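Local coordinates for beta-galactosidase (PDB 3OG2), which probably hydrolyses terminal non-reducing beta-D-galactose residues from beta-D-galactosides, as a family 35 glycoside hydrolase built on a TIM barrel domain, at residues E180-A185 with W791-D795; L212-D216 with S275-F279. One frame throughout, in Å; residues are numbered along the deposited sequence.

Two contacts of one chain illustrate how a barrel active site is assembled from distant sequence. From the N terminus, the chain first reaches 180-185, in the loop after strand 172-177, and then 212-216. Residues 275-279, on strand 275-280, return to 212-216 and close contact 2 across the inside of the barrel. Over 500 residues later, 791-795, in a loop between strands 775-782 and 803-811, returns to 180-185 and closes contact 1. The short loop therefore lies wholly within the long one. Their centres are about 17 Å apart, yet they touch: S182 OG lies 2.7 Å from D216 OD1, and E180 N 2.9 Å from N215 OD1, both probable hydrogen bonds.

Contact 1: E180-A185 with W791-D795; sequences EYSGAA and WTTGD
A late loop can lend a polar group to a barrel pocket while its backbone docks alongside. W791, with chi1 t and chi2 near 85°, directs its indole edge at E180; NE1 donates to E180 OE1 at 2.8 Å, although the two CA atoms are 7.9 Å apart. E180 has left-handed backbone angles (48/52) and an m, t side chain. The carbonyl of W791 accepts from water 1 (O to water 3.1 Å), which also donates to G183 O at 2.6 Å and accepts from T793 N at 3.0 Å. T792 opens a type II beta turn, closed by the hydrogen bond from D795 N to T792 O (3.1 Å); T792 CG2 lies 3.7 Å from A185 N. T793 forms a single beta bridge with A184 (CA-CA 4.5 Å) in the extended run G183-A185: A185 N donates to T793 O at 2.8 Å, and T793 OG1 lies 3.8 Å from Y181 CE1. G794 (100/-13) takes the third position of the turn, where a CB would jam against the carbonyl of T793 and also crowd A185. E180 is seen to bind beta-D-galactose in a structure of this protein, so the indole N-H of this distant loop probably helps to hold the carboxylate in place.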
# COMPACT_ATOMS: atom_id res chain seq x y z
N GLU A 180 16.10 -3.45 3.65
CA GLU A 180 16.32 -3.59 5.10
C GLU A 180 17.40 -4.64 5.40
O GLU A 180 17.23 -5.55 6.23
CB GLU A 180 15.03 -3.90 5.89
CG GLU A 180 14.08 -2.71 5.85
CD GLU A 180 12.97 -2.72 6.83
OE1 GLU A 180 12.63 -3.79 7.38
OE2 GLU A 180 12.31 -1.66 7.11
N TYR A 181 18.53 -4.45 4.73
CA TYR A 181 19.70 -5.32 4.99
C TYR A 181 20.36 -4.82 6.25
O TYR A 181 21.23 -3.93 6.18
CB TYR A 181 20.61 -5.31 3.74
CG TYR A 181 21.80 -6.25 3.95
CD1 TYR A 181 21.63 -7.64 3.91
CD2 TYR A 181 23.08 -5.76 4.20
CE1 TYR A 181 22.72 -8.48 4.11
CE2 TYR A 181 24.15 -6.59 4.39
CZ TYR A 181 23.95 -7.94 4.35
OH TYR A 181 25.04 -8.78 4.56
N SER A 182 19.88 -5.30 7.41
CA SER A 182 20.11 -4.55 8.64
C SER A 182 20.59 -5.37 9.82
O SER A 182 21.06 -4.78 10.81
CB SER A 182 18.79 -3.88 9.06
OG SER A 182 18.44 -2.97 7.99
N GLY A 183 20.62 -6.67 9.69
CA GLY A 183 21.25 -7.53 10.68
C GLY A 183 21.17 -8.97 10.21
O GLY A 183 20.64 -9.30 9.14
N ALA A 184 21.77 -9.84 11.00
CA ALA A 184 21.81 -11.25 10.57
C ALA A 184 21.78 -12.16 11.78
O ALA A 184 21.90 -11.74 12.93
CB ALA A 184 23.10 -11.48 9.80
N ALA A 185 21.59 -13.44 11.51
CA ALA A 185 21.57 -14.46 12.55
C ALA A 185 22.95 -14.61 13.19
O ALA A 185 23.97 -14.18 12.64
CB ALA A 185 21.11 -15.76 11.93
N TRP A 791 13.30 -12.11 6.73
CA TRP A 791 13.75 -10.79 7.15
C TRP A 791 15.09 -10.80 7.82
O TRP A 791 15.80 -9.78 7.82
CB TRP A 791 12.70 -10.12 8.07
CG TRP A 791 13.08 -8.69 8.29
CD1 TRP A 791 12.78 -7.63 7.48
CD2 TRP A 791 13.83 -8.16 9.38
NE1 TRP A 791 13.29 -6.48 7.99
CE2 TRP A 791 13.95 -6.76 9.17
CE3 TRP A 791 14.39 -8.80 10.51
CZ2 TRP A 791 14.62 -5.94 10.05
CZ3 TRP A 791 15.07 -7.97 11.40
CH2 TRP A 791 15.16 -6.59 11.14
N THR A 792 15.53 -11.90 8.41
CA THR A 792 16.83 -11.95 9.11
C THR A 792 17.77 -12.77 8.23
O THR A 792 17.65 -13.98 8.07
CB THR A 792 16.69 -12.62 10.45
OG1 THR A 792 15.75 -11.84 11.25
CG2 THR A 792 18.02 -12.71 11.19
N THR A 793 18.74 -12.12 7.64
CA THR A 793 19.76 -12.78 6.83
C THR A 793 20.46 -13.87 7.63
O THR A 793 20.91 -13.62 8.75
CB THR A 793 20.75 -11.71 6.34
OG1 THR A 793 20.05 -10.86 5.39
CG2 THR A 793 21.93 -12.35 5.66
N GLY A 794 20.54 -15.08 7.07
CA GLY A 794 21.26 -16.16 7.76
C GLY A 794 20.27 -17.09 8.45
O GLY A 794 20.70 -18.15 8.86
N ASP A 795 19.03 -16.67 8.57
CA ASP A 795 17.94 -17.49 9.06
C ASP A 795 17.08 -17.72 7.83
O ASP A 795 16.37 -16.76 7.45
CB ASP A 795 17.17 -16.75 10.12
CG ASP A 795 16.02 -17.55 10.69
OD1 ASP A 795 15.93 -18.68 10.20
OD2 ASP A 795 15.29 -17.04 11.59
O HOH W 1 18.78 -9.13 7.34

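Contact 2: L212-D216 with S275-F279; sequences LINND and SLVEF
In a TIM barrel, side chains from non-adjacent parts of the wall meet in the interior, and this buried contact is a compact example. Residues 212-216 are mostly extended and lie between strands 172-177 and 236-239. Residues 275-279 belong to strand 275-280, beyond strand 236-239, and turn a corner at V277 and E278.

V277 has the most surface covered. Its backbone (-76/-24) breaks the extended course of S275 and L276, and its side chain, chi1 t, points toward the other segment: CG2 lies 3.4 Å from N214 O, and CG1 is 3.7 Å from N215 CB. V277 also touches L112 and R114 of strand 110-116, which places it inside the barrel.

I213, in the t, t rotamer, supplies the apolar partner, with CD1 3.8 Å from V277 CG2; the same CD1 is 4.0 Å from S275 OG.

N215 is the nearest backbone partner of V277 (CA-CA 5.7 Å). Its CA-to-CB bond points toward the other segment, and with chi1 p its amide is held by two galactose-binding residues: OD1 accepts from E180 N and ND2 donates to OD1 of N179. E278, also seen to bind galactose in a structure of this protein, extends in the m, t rotamer; its OE1 meets Y240 OH and its OE2 forms a salt bridge with R114. Apolar packing thus underlies a polar layer, joined across the segments by a weak hydrogen bond from N215 ND2 to E278 OE2, 3.0 Å long with an angle of 121° at the hydrogen.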
# COMPACT_ATOMS: atom_id res chain seq x y z
N LEU A 212 21.76 5.38 -5.94
CA LEU A 212 21.29 4.23 -5.16
C LEU A 212 21.04 4.67 -3.72
O LEU A 212 21.89 5.33 -3.11
CB LEU A 212 22.35 3.10 -5.12
CG LEU A 212 22.75 2.58 -6.50
CD1 LEU A 212 23.89 1.58 -6.34
CD2 LEU A 212 21.52 2.01 -7.19
N ILE A 213 19.90 4.30 -3.20
CA ILE A 213 19.50 4.64 -1.82
C ILE A 213 19.11 3.36 -1.15
O ILE A 213 18.49 2.46 -1.75
CB ILE A 213 18.34 5.63 -1.87
CG1 ILE A 213 18.00 6.19 -0.47
CG2 ILE A 213 17.07 5.07 -2.53
CD1 ILE A 213 17.14 7.47 -0.52
N ASN A 214 19.50 3.21 0.12
CA ASN A 214 19.10 2.00 0.84
C ASN A 214 18.05 2.34 1.91
O ASN A 214 17.62 3.46 2.05
CB ASN A 214 20.31 1.25 1.45
CG ASN A 214 20.99 2.02 2.55
OD1 ASN A 214 20.85 3.24 2.75
ND2 ASN A 214 21.87 1.31 3.20
N ASN A 215 17.63 1.28 2.63
CA ASN A 215 16.59 1.43 3.61
C ASN A 215 16.86 0.58 4.82
O ASN A 215 16.20 -0.41 5.10
CB ASN A 215 15.19 1.15 3.02
CG ASN A 215 14.91 -0.28 2.66
OD1 ASN A 215 15.81 -0.99 2.18
ND2 ASN A 215 13.69 -0.73 2.87
N ASP A 216 17.86 0.96 5.57
CA ASP A 216 18.19 0.29 6.82
C ASP A 216 16.96 0.25 7.71
O ASP A 216 16.22 1.24 7.81
CB ASP A 216 19.35 1.02 7.45
CG ASP A 216 20.34 0.22 8.29
OD1 ASP A 216 20.10 -0.98 8.54
OD2 ASP A 216 21.34 0.85 8.74
N SER A 275 16.93 10.87 4.92
CA SER A 275 15.97 10.10 4.13
C SER A 275 15.29 9.00 4.91
O SER A 275 15.96 8.13 5.46
CB SER A 275 16.74 9.44 2.97
OG SER A 275 17.38 10.43 2.15
N LEU A 276 13.97 9.07 4.96
CA LEU A 276 13.14 8.05 5.56
C LEU A 276 12.49 7.32 4.37
O LEU A 276 11.51 7.79 3.79
CB LEU A 276 12.07 8.62 6.50
CG LEU A 276 12.67 9.23 7.77
CD1 LEU A 276 11.58 9.96 8.56
CD2 LEU A 276 13.34 8.15 8.62
N VAL A 277 13.09 6.22 3.98
CA VAL A 277 12.67 5.52 2.76
C VAL A 277 11.39 4.76 3.01
O VAL A 277 10.61 4.49 2.10
CB VAL A 277 13.83 4.61 2.28
CG1 VAL A 277 13.40 3.71 1.12
CG2 VAL A 277 14.93 5.56 1.85
N GLU A 278 11.08 4.37 4.26
CA GLU A 278 9.75 3.89 4.63
C GLU A 278 9.41 4.50 5.98
O GLU A 278 10.14 4.24 6.96
CB GLU A 278 9.61 2.38 4.83
CG GLU A 278 10.02 1.60 3.56
CD GLU A 278 10.08 0.13 3.90
OE1 GLU A 278 9.52 -0.34 4.92
OE2 GLU A 278 10.71 -0.62 3.12
N PHE A 279 8.35 5.27 6.04
CA PHE A 279 7.85 5.75 7.32
C PHE A 279 6.39 5.34 7.43
O PHE A 279 5.62 5.45 6.47
CB PHE A 279 8.03 7.26 7.47
CG PHE A 279 7.72 7.63 8.93
CD1 PHE A 279 8.68 7.42 9.94
CD2 PHE A 279 6.48 8.13 9.28
CE1 PHE A 279 8.35 7.72 11.26
CE2 PHE A 279 6.18 8.43 10.59
CZ PHE A 279 7.09 8.20 11.59